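Anthranilate-CoA ligase (PDB 4WV3) is a ligase of the ANL clan of AMP-binding enzymes, with a large N-terminal domain and a smaller C-terminal domain. Local coordinates at residues N202-R207 / L289-S294; A214-K217 / T221-T224; I317-T320 / I325-S328; T320-I325 / V366-E371. One frame throughout, in Å; residues are numbered along the deposited sequence.

Contact 1. Residues N202-R207 / L289-S294; sequences NVLGLR and LCVSAS. With 3UK (5'-O-[(S)-[(2-aminobenzoyl)oxy](hydroxy)phosphoryl]adenosine), chain C.
Where helix 191-204 packs against the mixed central sheet of the N-terminal domain, L204 in the last turn of the helix meets L289 and V291 on strand 289-292. One methyl does most of the work: L204 CD1 lies 3.8 Å from V291 CG2 and 4.1 Å from L289 CD1. L289 and V291 are alternate residues of the strand, so both put their side chains on the helix-facing side, while C290 between them points away. With its CG opposite the backbone N (chi1 -178°), L204 sends the end of its chain down to the strand although its backbone stays well back. The two leucine side chains run antiparallel alongside one another, and the CD1 methyl of L289 continues on to sit 3.8 Å from the L204 carbonyl O. Side chain meets side chain through methyls alone; the one polar atom involved is L204 O. Just past L204, G205 takes positive phi (86°) and turns the chain out of the helix; its carbonyl O is hydrogen-bonded to R288. Y264 of the adjacent strand 262-265 extends the greasy patch, touching both L204 and V291. Just beyond strand 289-292 the chain reaches 3UK, with A293 CB 3.5 Å from C28 of its benzoyl ring. A helix laid over a largely parallel sheet, with the ligand bound beyond the C-terminal ends of strands, is the usual layout of alpha/beta nucleotide-binding domains.

Contact 2. Residues A214-K217 / T221-T224; sequences ALAK and TFGT. With 3UK (5'-O-[(S)-[(2-aminobenzoyl)oxy](hydroxy)phosphoryl]adenosine), chain C.
The F222 ring is met obliquely from two directions, by A216 of the loop 214-217 and by the benzoyl ring of 3UK. The methyl of A216 approaches the ortho carbon CD2, with A216 CB 3.7 Å from F222 CD2. The other ortho carbon turns to the ligand, F222 CD1 standing 3.5 Å from 3UK C29. The trans setting about the CA-CB bond of F222 (chi1 174°) is what lets one ring span both neighbours, and the phenylalanine lines the pocket with its backbone as well, F222 CA being 3.5 Å from 3UK C30. This is the connection between strand 211-214 and helix 221-234: the chain leaves the sheet, swings round a short loop and enters the helix, whose first turn forms part of the ligand pocket. Loop and helix come close at G223, which has no side chain to hold them apart. Its CA lies 3.9 Å from A216 CB and 3.6 Å from the carbonyl O of K217, and the A214 methyl points at it too. The side chain of K217 starts out away from the helix, and its NZ is hydrogen-bonded to the carbonyl O of G243, while the T224 hydroxyl bonds back to the carbonyl O of L218. One residue before F222, the T221 hydroxyl accepts a hydrogen bond from the ligand's aniline nitrogen, 2.7 Å from 3UK N32 to T221 OG1 at 148°. The same OG1 is hydrogen-bonded to the carbonyl O of F323, so two bonds fix its position beside the benzoyl ring.

Contact 3. Residues I317-T320 / I325-S328; sequences IGCT and IFIS. With 3UK (5'-O-[(S)-[(2-aminobenzoyl)oxy](hydroxy)phosphoryl]adenosine), chain C.
I317 faces both F326 and I327 across the hairpin of strands 313-318 and 325-328, a classic beta bulge at which the second strand turns a corner. The compact part lies around I317. Its N-H bonds to the I327 carbonyl, 2.8 Å from I317 N to I327 O, while its own carbonyl takes the N-H of F326 at 2.9 Å from F326 N to I317 O, fairly straight at 161°; I327 N adds a weak, long bond to that oxygen. The I317 and I327 side chains run alongside each other in the same direction, with I317 CG2 3.6 Å from I327 CB. The other branch of I317 packs as closely on the adenine, CG1 3.6 Å from 3UK C14. F326 folds its ring back over the hairpin, CG tucked between backbone N and carbonyl carbon (chi1 50°). One ring face thereby rests over I317 O, toward the rim, and the CZ carbon meets the I317 CD1 methyl at 3.8 Å. C319 comes to the same ring from the side: its N sits at the edge in the ring plane, and its sulfur makes an oblique sulfur-aromatic contact, SG 4.0 Å from F326 CE2.

From C319 on, the two backbones draw apart. No side of the contact is solvent-facing; the looser end turns to 3UK instead, whose benzoyl ring is bordered by I325 CG1. T320, which touches nothing in 325-328, grips the phosphate twice: its backbone N-H and its hydroxyl both donate to 3UK O05, the latter at 2.6 Å from T320 OG1.

Contact 4. Residues T320-I325 / V366-E371; sequences TENFHI and VLLRSE. With 3UK (5'-O-[(S)-[(2-aminobenzoyl)oxy](hydroxy)phosphoryl]adenosine), chain C.
The L368 side chain comes in roughly perpendicular to that of N322, the leucine bringing its CD2 methyl against the middle of the asparagine amide, 3.5 Å from N322 CG. Extended away from its own backbone N (chi1 -169°), the amide of N322 projects across to strand 364-369, and its two ends are then held by different partners. The oxygen end meets S370: its hydroxyl donates in the carbonyl plane, 2.6 Å from S370 OG to N322 OD1. The T372 hydroxyl is also bonded to OD1, while the S370 oxygen is bonded in turn to T372 N. The nitrogen end turns back on its own loop, 3.0 Å from N322 ND2 to H324 O, with the donor 36° out of the carbonyl plane and so well off the lone pairs. Held at both ends, the amide should have little freedom to flip, and it ties the loop 320-325 to the strand segment. That loop borders the pocket: the H324 imidazole lies with one face over 3UK C29, which stands 3.6 Å above the centre of the ring. F230 of helix 221-234 makes an edge-to-face contact with H324, and Y192 of helix 191-204 does the same with F323. T320 and E321 touch strand 183-188, whereas strand 364-369 runs antiparallel between 347-351 and 392-401, where L368 also packs on L348.

All four contacts converge on 3UK, which also bonds to D315, D397 and K506. Contacts 3 and 4 are nearest, about 7 Å between centres; they share T320 and I325, and F326 CG touches L368 CD2 at 3.5 Å, bringing the hairpin onto the antiparallel sheet. Contact 2 is nested in the chain between the segments of contact 1 and meets it through F222 CE1, 3.5 Å from A293 CB, both beside the benzoyl ring. Contact 2 reaches contact 4 by a probable hydrogen bond, 3.2 Å from F222 O to H324 NE2. Strands 289-292 and 313-318, of contacts 1 and 3, are sheet neighbours, whereas contacts 1 and 4 do not touch, their centres about 17 Å apart.

Contact 1. Residues N202-R207 / L289-S294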
# COMPACT_ATOMS: atom_id res chain seq x y z
N ASN A 202 18.67 -1.96 -3.07
CA ASN A 202 19.16 -2.11 -4.44
C ASN A 202 18.52 -1.17 -5.46
O ASN A 202 19.12 -0.86 -6.48
CB ASN A 202 19.00 -3.56 -4.91
CG ASN A 202 19.78 -4.54 -4.05
OD1 ASN A 202 20.67 -4.15 -3.30
ND2 ASN A 202 19.45 -5.82 -4.18
N VAL A 203 17.30 -0.72 -5.18
CA VAL A 203 16.58 0.12 -6.13
C VAL A 203 16.37 1.54 -5.63
O VAL A 203 16.78 2.51 -6.27
CB VAL A 203 15.21 -0.49 -6.51
CG1 VAL A 203 14.49 0.40 -7.51
CG2 VAL A 203 15.40 -1.89 -7.08
N LEU A 204 15.72 1.67 -4.47
CA LEU A 204 15.46 2.99 -3.90
C LEU A 204 16.74 3.63 -3.40
O LEU A 204 16.94 4.84 -3.55
CB LEU A 204 14.44 2.89 -2.76
CG LEU A 204 14.05 4.22 -2.12
CD1 LEU A 204 13.42 5.14 -3.16
CD2 LEU A 204 13.13 4.02 -0.94
N GLY A 205 17.62 2.82 -2.81
CA GLY A 205 18.89 3.31 -2.32
C GLY A 205 18.81 3.88 -0.92
O GLY A 205 19.48 4.86 -0.60
N LEU A 206 17.99 3.26 -0.08
CA LEU A 206 17.87 3.67 1.32
C LEU A 206 19.18 3.50 2.06
O LEU A 206 19.87 2.49 1.91
CB LEU A 206 16.77 2.88 2.03
CG LEU A 206 15.36 3.46 1.97
CD1 LEU A 206 14.41 2.63 2.83
CD2 LEU A 206 15.36 4.91 2.43
N ARG A 207 19.53 4.50 2.87
CA ARG A 207 20.76 4.46 3.65
C ARG A 207 20.50 4.90 5.09
O ARG A 207 19.41 5.35 5.43
CB ARG A 207 21.84 5.32 2.99
CG ARG A 207 21.39 6.72 2.63
CD ARG A 207 22.12 7.22 1.39
NE ARG A 207 21.75 8.59 1.05
CZ ARG A 207 22.05 9.18 -0.10
NH1 ARG A 207 22.73 8.52 -1.04
NH2 ARG A 207 21.68 10.43 -0.33
N LEU A 289 14.07 12.26 -2.22
CA LEU A 289 13.35 11.35 -3.10
C LEU A 289 11.91 11.15 -2.64
O LEU A 289 11.62 11.22 -1.45
CB LEU A 289 14.05 9.99 -3.16
CG LEU A 289 15.22 9.83 -4.14
CD1 LEU A 289 15.79 8.42 -4.06
CD2 LEU A 289 14.77 10.16 -5.56
N CYS A 290 11.03 10.92 -3.60
CA CYS A 290 9.64 10.59 -3.30
C CYS A 290 9.26 9.29 -3.98
O CYS A 290 9.82 8.94 -5.03
CB CYS A 290 8.70 11.72 -3.74
SG CYS A 290 8.84 13.23 -2.75
N VAL A 291 8.32 8.56 -3.39
CA VAL A 291 7.89 7.28 -3.93
C VAL A 291 6.38 7.25 -4.11
O VAL A 291 5.63 7.71 -3.24
CB VAL A 291 8.32 6.11 -3.01
CG1 VAL A 291 7.90 4.77 -3.61
CG2 VAL A 291 9.82 6.14 -2.77
N SER A 292 5.92 6.73 -5.24
CA SER A 292 4.50 6.60 -5.52
C SER A 292 4.13 5.17 -5.89
O SER A 292 4.88 4.49 -6.58
CB SER A 292 4.09 7.55 -6.65
OG SER A 292 2.71 7.41 -6.96
N ALA A 293 2.97 4.72 -5.41
CA ALA A 293 2.49 3.37 -5.71
C ALA A 293 1.02 3.27 -5.30
O ALA A 293 0.44 4.26 -4.85
CB ALA A 293 3.14 2.35 -4.79
N SER A 294 0.45 2.08 -5.44
CA SER A 294 -0.96 1.87 -5.17
C SER A 294 -1.69 1.86 -6.51
O SER A 294 -2.37 0.90 -6.86
CB SER A 294 -1.51 2.98 -4.27
OG SER A 294 -2.75 2.60 -3.70
C10 3UK C . -1.96 -1.89 -8.23
C15 3UK C . -0.21 -0.35 -9.13
C17 3UK C . 0.18 0.71 -11.20
C21 3UK C . -1.72 -3.12 -9.06
C26 3UK C . 1.36 -2.15 -3.08
C28 3UK C . 3.41 -0.96 -3.55
O01 3UK C . -0.91 -1.54 -3.65
C02 3UK C . -0.16 -2.45 -3.37
O03 3UK C . -0.68 -3.70 -2.95
P04 3UK C . -2.23 -4.03 -3.08
O05 3UK C . -2.50 -5.45 -2.49
O06 3UK C . -2.73 -4.02 -4.61
C07 3UK C . -1.78 -4.27 -5.66
C08 3UK C . -2.37 -3.77 -6.94
O09 3UK C . -2.38 -2.32 -6.94
N11 3UK C . -0.76 -1.12 -8.12
C12 3UK C . 0.02 -1.01 -7.00
N13 3UK C . 1.06 -0.18 -7.29
C14 3UK C . 0.94 0.24 -8.60
N16 3UK C . -0.57 -0.11 -10.42
N18 3UK C . 1.29 1.30 -10.76
C19 3UK C . 1.70 1.11 -9.50
N20 3UK C . 2.89 1.75 -9.04
O22 3UK C . -2.86 -3.39 -9.86
C23 3UK C . -1.54 -4.18 -8.09
O24 3UK C . -2.01 -5.43 -8.63
O25 3UK C . -3.04 -3.02 -2.27
C27 3UK C . 2.04 -1.22 -3.82
C29 3UK C . 4.08 -1.67 -2.50
C30 3UK C . 3.40 -2.61 -1.76
C31 3UK C . 2.04 -2.87 -2.03
N32 3UK C . 1.31 -3.87 -1.24

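Contact 2. Residues A214-K217 / T221-T224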
# COMPACT_ATOMS: atom_id res chain seq x y z
N ALA A 214 5.78 7.89 5.22
CA ALA A 214 4.76 7.42 4.29
C ALA A 214 3.37 7.84 4.76
O ALA A 214 3.03 7.68 5.93
CB ALA A 214 4.83 5.91 4.15
N LEU A 215 2.58 8.37 3.84
CA LEU A 215 1.19 8.66 4.13
C LEU A 215 0.44 7.33 4.22
O LEU A 215 -0.56 7.22 4.92
CB LEU A 215 0.58 9.55 3.04
CG LEU A 215 -0.86 10.02 3.29
CD1 LEU A 215 -0.97 10.68 4.65
CD2 LEU A 215 -1.30 10.97 2.19
N ALA A 216 0.95 6.33 3.51
CA ALA A 216 0.42 4.98 3.57
C ALA A 216 0.56 4.42 4.98
O ALA A 216 1.60 4.57 5.61
CB ALA A 216 1.14 4.08 2.57
N LYS A 217 -0.50 3.79 5.46
CA LYS A 217 -0.53 3.28 6.83
C LYS A 217 0.26 1.99 6.99
O LYS A 217 0.68 1.38 6.00
CB LYS A 217 -1.97 3.08 7.29
CG LYS A 217 -2.81 4.35 7.27
CD LYS A 217 -2.20 5.42 8.16
CE LYS A 217 -3.07 6.66 8.21
NZ LYS A 217 -2.52 7.68 9.14
N THR A 221 1.08 -2.83 3.24
CA THR A 221 2.47 -3.28 3.12
C THR A 221 3.35 -2.30 2.35
O THR A 221 4.58 -2.33 2.47
CB THR A 221 2.59 -4.69 2.49
OG1 THR A 221 1.94 -4.70 1.21
CG2 THR A 221 1.95 -5.73 3.39
N PHE A 222 2.72 -1.43 1.57
CA PHE A 222 3.44 -0.35 0.90
C PHE A 222 4.04 0.57 1.95
O PHE A 222 5.17 1.03 1.82
CB PHE A 222 2.50 0.42 -0.03
CG PHE A 222 3.12 1.64 -0.64
CD1 PHE A 222 4.38 1.59 -1.20
CD2 PHE A 222 2.42 2.84 -0.67
CE1 PHE A 222 4.95 2.72 -1.77
CE2 PHE A 222 2.99 3.97 -1.24
CZ PHE A 222 4.25 3.91 -1.78
N GLY A 223 3.28 0.83 3.01
CA GLY A 223 3.75 1.63 4.12
C GLY A 223 4.55 0.83 5.12
O GLY A 223 5.52 1.33 5.70
N THR A 224 4.16 -0.43 5.32
CA THR A 224 4.83 -1.31 6.27
C THR A 224 6.31 -1.46 5.93
O THR A 224 7.18 -1.31 6.79
CB THR A 224 4.19 -2.71 6.29
OG1 THR A 224 2.78 -2.59 6.46
CG2 THR A 224 4.77 -3.54 7.43
C10 3UK C . -1.96 -1.89 -8.23
C15 3UK C . -0.21 -0.35 -9.13
C17 3UK C . 0.18 0.71 -11.20
C21 3UK C . -1.72 -3.12 -9.06
C26 3UK C . 1.36 -2.15 -3.08
C28 3UK C . 3.41 -0.96 -3.55
O01 3UK C . -0.91 -1.54 -3.65
C02 3UK C . -0.16 -2.45 -3.37
O03 3UK C . -0.68 -3.70 -2.95
P04 3UK C . -2.23 -4.03 -3.08
O05 3UK C . -2.50 -5.45 -2.49
O06 3UK C . -2.73 -4.02 -4.61
C07 3UK C . -1.78 -4.27 -5.66
C08 3UK C . -2.37 -3.77 -6.94
O09 3UK C . -2.38 -2.32 -6.94
N11 3UK C . -0.76 -1.12 -8.12
C12 3UK C . 0.02 -1.01 -7.00
N13 3UK C . 1.06 -0.18 -7.29
C14 3UK C . 0.94 0.24 -8.60
N16 3UK C . -0.57 -0.11 -10.42
N18 3UK C . 1.29 1.30 -10.76
C19 3UK C . 1.70 1.11 -9.50
N20 3UK C . 2.89 1.75 -9.04
O22 3UK C . -2.86 -3.39 -9.86
C23 3UK C . -1.54 -4.18 -8.09
O24 3UK C . -2.01 -5.43 -8.63
O25 3UK C . -3.04 -3.02 -2.27
C27 3UK C . 2.04 -1.22 -3.82
C29 3UK C . 4.08 -1.67 -2.50
C30 3UK C . 3.40 -2.61 -1.76
C31 3UK C . 2.04 -2.87 -2.03
N32 3UK C . 1.31 -3.87 -1.24

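Contact 3. Residues I317-T320 / I325-S328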
# COMPACT_ATOMS: atom_id res chain seq x y z
N ILE A 317 5.37 -0.52 -8.99
CA ILE A 317 4.21 -1.35 -8.68
C ILE A 317 4.55 -2.49 -7.73
O ILE A 317 5.51 -3.23 -7.94
CB ILE A 317 3.52 -1.91 -9.96
CG1 ILE A 317 2.39 -2.87 -9.57
CG2 ILE A 317 4.52 -2.60 -10.86
CD1 ILE A 317 1.72 -3.53 -10.76
N GLY A 318 3.76 -2.61 -6.67
CA GLY A 318 3.89 -3.71 -5.74
C GLY A 318 2.52 -4.26 -5.41
O GLY A 318 1.50 -3.67 -5.76
N CYS A 319 2.49 -5.40 -4.73
CA CYS A 319 1.24 -5.98 -4.28
C CYS A 319 1.46 -6.66 -2.94
O CYS A 319 2.59 -6.98 -2.57
CB CYS A 319 0.67 -6.96 -5.30
SG CYS A 319 1.70 -8.42 -5.60
N THR A 320 0.37 -6.87 -2.20
CA THR A 320 0.46 -7.46 -0.87
C THR A 320 0.91 -8.92 -0.95
O THR A 320 1.56 -9.43 -0.04
CB THR A 320 -0.87 -7.34 -0.11
OG1 THR A 320 -1.33 -5.99 -0.18
CG2 THR A 320 -0.71 -7.75 1.34
N ILE A 325 7.29 -3.76 -3.87
CA ILE A 325 7.48 -3.45 -5.29
C ILE A 325 8.34 -4.46 -6.05
O ILE A 325 9.40 -4.87 -5.58
CB ILE A 325 8.07 -2.02 -5.45
CG1 ILE A 325 7.12 -0.99 -4.85
CG2 ILE A 325 8.34 -1.71 -6.92
CD1 ILE A 325 7.56 0.44 -5.06
N PHE A 326 7.87 -4.84 -7.24
CA PHE A 326 8.60 -5.78 -8.09
C PHE A 326 8.99 -5.18 -9.45
O PHE A 326 9.84 -5.72 -10.15
CB PHE A 326 7.81 -7.09 -8.28
CG PHE A 326 6.38 -6.88 -8.69
CD1 PHE A 326 6.01 -6.95 -10.02
CD2 PHE A 326 5.39 -6.65 -7.74
CE1 PHE A 326 4.70 -6.76 -10.41
CE2 PHE A 326 4.08 -6.46 -8.12
CZ PHE A 326 3.73 -6.52 -9.46
N ILE A 327 8.35 -4.06 -9.81
CA ILE A 327 8.76 -3.28 -10.97
C ILE A 327 8.82 -1.81 -10.55
O ILE A 327 7.82 -1.25 -10.12
CB ILE A 327 7.76 -3.38 -12.13
CG1 ILE A 327 7.35 -4.83 -12.38
CG2 ILE A 327 8.35 -2.77 -13.40
CD1 ILE A 327 6.23 -4.98 -13.39
N SER A 328 9.99 -1.19 -10.69
CA SER A 328 10.16 0.18 -10.21
C SER A 328 11.05 1.04 -11.09
O SER A 328 11.83 0.53 -11.90
CB SER A 328 10.71 0.18 -8.79
OG SER A 328 10.91 1.50 -8.32
C10 3UK C . -1.96 -1.89 -8.23
C15 3UK C . -0.21 -0.35 -9.13
C17 3UK C . 0.18 0.71 -11.20
C21 3UK C . -1.72 -3.12 -9.06
C26 3UK C . 1.36 -2.15 -3.08
C28 3UK C . 3.41 -0.96 -3.55
O01 3UK C . -0.91 -1.54 -3.65
C02 3UK C . -0.16 -2.45 -3.37
O03 3UK C . -0.68 -3.70 -2.95
P04 3UK C . -2.23 -4.03 -3.08
O05 3UK C . -2.50 -5.45 -2.49
O06 3UK C . -2.73 -4.02 -4.61
C07 3UK C . -1.78 -4.27 -5.66
C08 3UK C . -2.37 -3.77 -6.94
O09 3UK C . -2.38 -2.32 -6.94
N11 3UK C . -0.76 -1.12 -8.12
C12 3UK C . 0.02 -1.01 -7.00
N13 3UK C . 1.06 -0.18 -7.29
C14 3UK C . 0.94 0.24 -8.60
N16 3UK C . -0.57 -0.11 -10.42
N18 3UK C . 1.29 1.30 -10.76
C19 3UK C . 1.70 1.11 -9.50
N20 3UK C . 2.89 1.75 -9.04
O22 3UK C . -2.86 -3.39 -9.86
C23 3UK C . -1.54 -4.18 -8.09
O24 3UK C . -2.01 -5.43 -8.63
O25 3UK C . -3.04 -3.02 -2.27
C27 3UK C . 2.04 -1.22 -3.82
C29 3UK C . 4.08 -1.67 -2.50
C30 3UK C . 3.40 -2.61 -1.76
C31 3UK C . 2.04 -2.87 -2.03
N32 3UK C . 1.31 -3.87 -1.24

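Contact 4. Residues T320-I325 / V366-E371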
# COMPACT_ATOMS: atom_id res chain seq x y z
N THR A 320 0.37 -6.87 -2.20
CA THR A 320 0.46 -7.46 -0.87
C THR A 320 0.91 -8.92 -0.95
O THR A 320 1.56 -9.43 -0.04
CB THR A 320 -0.87 -7.34 -0.11
OG1 THR A 320 -1.33 -5.99 -0.18
CG2 THR A 320 -0.71 -7.75 1.34
N GLU A 321 0.58 -9.58 -2.06
CA GLU A 321 1.00 -10.96 -2.28
C GLU A 321 2.52 -11.08 -2.39
O GLU A 321 3.09 -12.11 -2.05
CB GLU A 321 0.34 -11.54 -3.54
CG GLU A 321 -1.16 -11.78 -3.42
CD GLU A 321 -1.99 -10.53 -3.68
OE1 GLU A 321 -1.40 -9.44 -3.84
OE2 GLU A 321 -3.23 -10.64 -3.72
N ASN A 322 3.16 -10.02 -2.87
CA ASN A 322 4.61 -9.98 -3.00
C ASN A 322 5.23 -9.14 -1.89
O ASN A 322 6.45 -8.98 -1.82
CB ASN A 322 5.01 -9.41 -4.36
CG ASN A 322 6.49 -9.58 -4.66
OD1 ASN A 322 7.04 -10.67 -4.50
ND2 ASN A 322 7.14 -8.50 -5.07
N PHE A 323 4.38 -8.60 -1.02
CA PHE A 323 4.85 -7.75 0.07
C PHE A 323 5.12 -6.33 -0.41
O PHE A 323 4.54 -5.37 0.10
CB PHE A 323 6.11 -8.34 0.70
CG PHE A 323 6.42 -7.78 2.06
CD1 PHE A 323 5.73 -8.21 3.18
CD2 PHE A 323 7.41 -6.83 2.22
CE1 PHE A 323 6.01 -7.70 4.43
CE2 PHE A 323 7.71 -6.31 3.47
CZ PHE A 323 7.00 -6.75 4.57
N HIS A 324 6.01 -6.20 -1.40
CA HIS A 324 6.35 -4.89 -1.95
C HIS A 324 6.67 -4.85 -3.44
O HIS A 324 6.35 -5.79 -4.18
CB HIS A 324 7.51 -4.30 -1.14
CG HIS A 324 7.39 -2.83 -0.89
ND1 HIS A 324 8.00 -1.88 -1.69
CD2 HIS A 324 6.70 -2.14 0.05
CE1 HIS A 324 7.71 -0.67 -1.24
NE2 HIS A 324 6.92 -0.80 -0.19
N ILE A 325 7.29 -3.76 -3.87
CA ILE A 325 7.48 -3.45 -5.29
C ILE A 325 8.34 -4.46 -6.05
O ILE A 325 9.40 -4.87 -5.58
CB ILE A 325 8.07 -2.02 -5.45
CG1 ILE A 325 7.12 -0.99 -4.85
CG2 ILE A 325 8.34 -1.71 -6.92
CD1 ILE A 325 7.56 0.44 -5.06
N VAL A 366 0.31 -9.99 -16.26
CA VAL A 366 1.56 -9.97 -15.52
C VAL A 366 1.77 -11.22 -14.68
O VAL A 366 0.96 -11.54 -13.80
CB VAL A 366 1.65 -8.74 -14.60
CG1 VAL A 366 2.88 -8.83 -13.70
CG2 VAL A 366 1.70 -7.47 -15.43
N LEU A 367 2.86 -11.93 -14.94
CA LEU A 367 3.27 -13.05 -14.11
C LEU A 367 4.59 -12.73 -13.42
O LEU A 367 5.59 -12.42 -14.07
CB LEU A 367 3.39 -14.33 -14.94
CG LEU A 367 2.07 -15.02 -15.31
CD1 LEU A 367 2.32 -16.25 -16.17
CD2 LEU A 367 1.30 -15.38 -14.05
N LEU A 368 4.58 -12.79 -12.09
CA LEU A 368 5.74 -12.42 -11.30
C LEU A 368 6.43 -13.64 -10.69
O LEU A 368 5.78 -14.50 -10.11
CB LEU A 368 5.34 -11.44 -10.20
CG LEU A 368 6.38 -11.14 -9.12
CD1 LEU A 368 7.62 -10.49 -9.72
CD2 LEU A 368 5.78 -10.27 -8.03
N ARG A 369 7.75 -13.69 -10.82
CA ARG A 369 8.55 -14.74 -10.21
C ARG A 369 9.34 -14.15 -9.05
O ARG A 369 10.21 -13.30 -9.26
CB ARG A 369 9.48 -15.37 -11.24
CG ARG A 369 10.26 -16.57 -10.75
CD ARG A 369 10.96 -17.25 -11.91
NE ARG A 369 11.67 -18.46 -11.50
CZ ARG A 369 12.21 -19.33 -12.35
NH1 ARG A 369 12.12 -19.12 -13.66
NH2 ARG A 369 12.84 -20.40 -11.89
N SER A 370 9.04 -14.59 -7.84
CA SER A 370 9.58 -13.96 -6.64
C SER A 370 9.82 -14.94 -5.50
O SER A 370 9.12 -15.94 -5.37
CB SER A 370 8.64 -12.85 -6.16
OG SER A 370 8.90 -12.50 -4.81
N GLU A 371 10.82 -14.65 -4.67
CA GLU A 371 11.06 -15.42 -3.46
C GLU A 371 10.41 -14.75 -2.26
O GLU A 371 10.48 -15.25 -1.14
CB GLU A 371 12.56 -15.60 -3.22
CG GLU A 371 13.24 -16.56 -4.17
CD GLU A 371 14.68 -16.85 -3.80
OE1 GLU A 371 15.34 -15.95 -3.23
OE2 GLU A 371 15.15 -17.97 -4.08
C10 3UK C . -1.96 -1.89 -8.23
C15 3UK C . -0.21 -0.35 -9.13
C17 3UK C . 0.18 0.71 -11.20
C21 3UK C . -1.72 -3.12 -9.06
C26 3UK C . 1.36 -2.15 -3.08
C28 3UK C . 3.41 -0.96 -3.55
O01 3UK C . -0.91 -1.54 -3.65
C02 3UK C . -0.16 -2.45 -3.37
O03 3UK C . -0.68 -3.70 -2.95
P04 3UK C . -2.23 -4.03 -3.08
O05 3UK C . -2.50 -5.45 -2.49
O06 3UK C . -2.73 -4.02 -4.61
C07 3UK C . -1.78 -4.27 -5.66
C08 3UK C . -2.37 -3.77 -6.94
O09 3UK C . -2.38 -2.32 -6.94
N11 3UK C . -0.76 -1.12 -8.12
C12 3UK C . 0.02 -1.01 -7.00
N13 3UK C . 1.06 -0.18 -7.29
C14 3UK C . 0.94 0.24 -8.60
N16 3UK C . -0.57 -0.11 -10.42
N18 3UK C . 1.29 1.30 -10.76
C19 3UK C . 1.70 1.11 -9.50
N20 3UK C . 2.89 1.75 -9.04
O22 3UK C . -2.86 -3.39 -9.86
C23 3UK C . -1.54 -4.18 -8.09
O24 3UK C . -2.01 -5.43 -8.63
O25 3UK C . -3.04 -3.02 -2.27
C27 3UK C . 2.04 -1.22 -3.82
C29 3UK C . 4.08 -1.67 -2.50
C30 3UK C . 3.40 -2.61 -1.76
C31 3UK C . 2.04 -2.87 -2.03
N32 3UK C . 1.31 -3.87 -1.24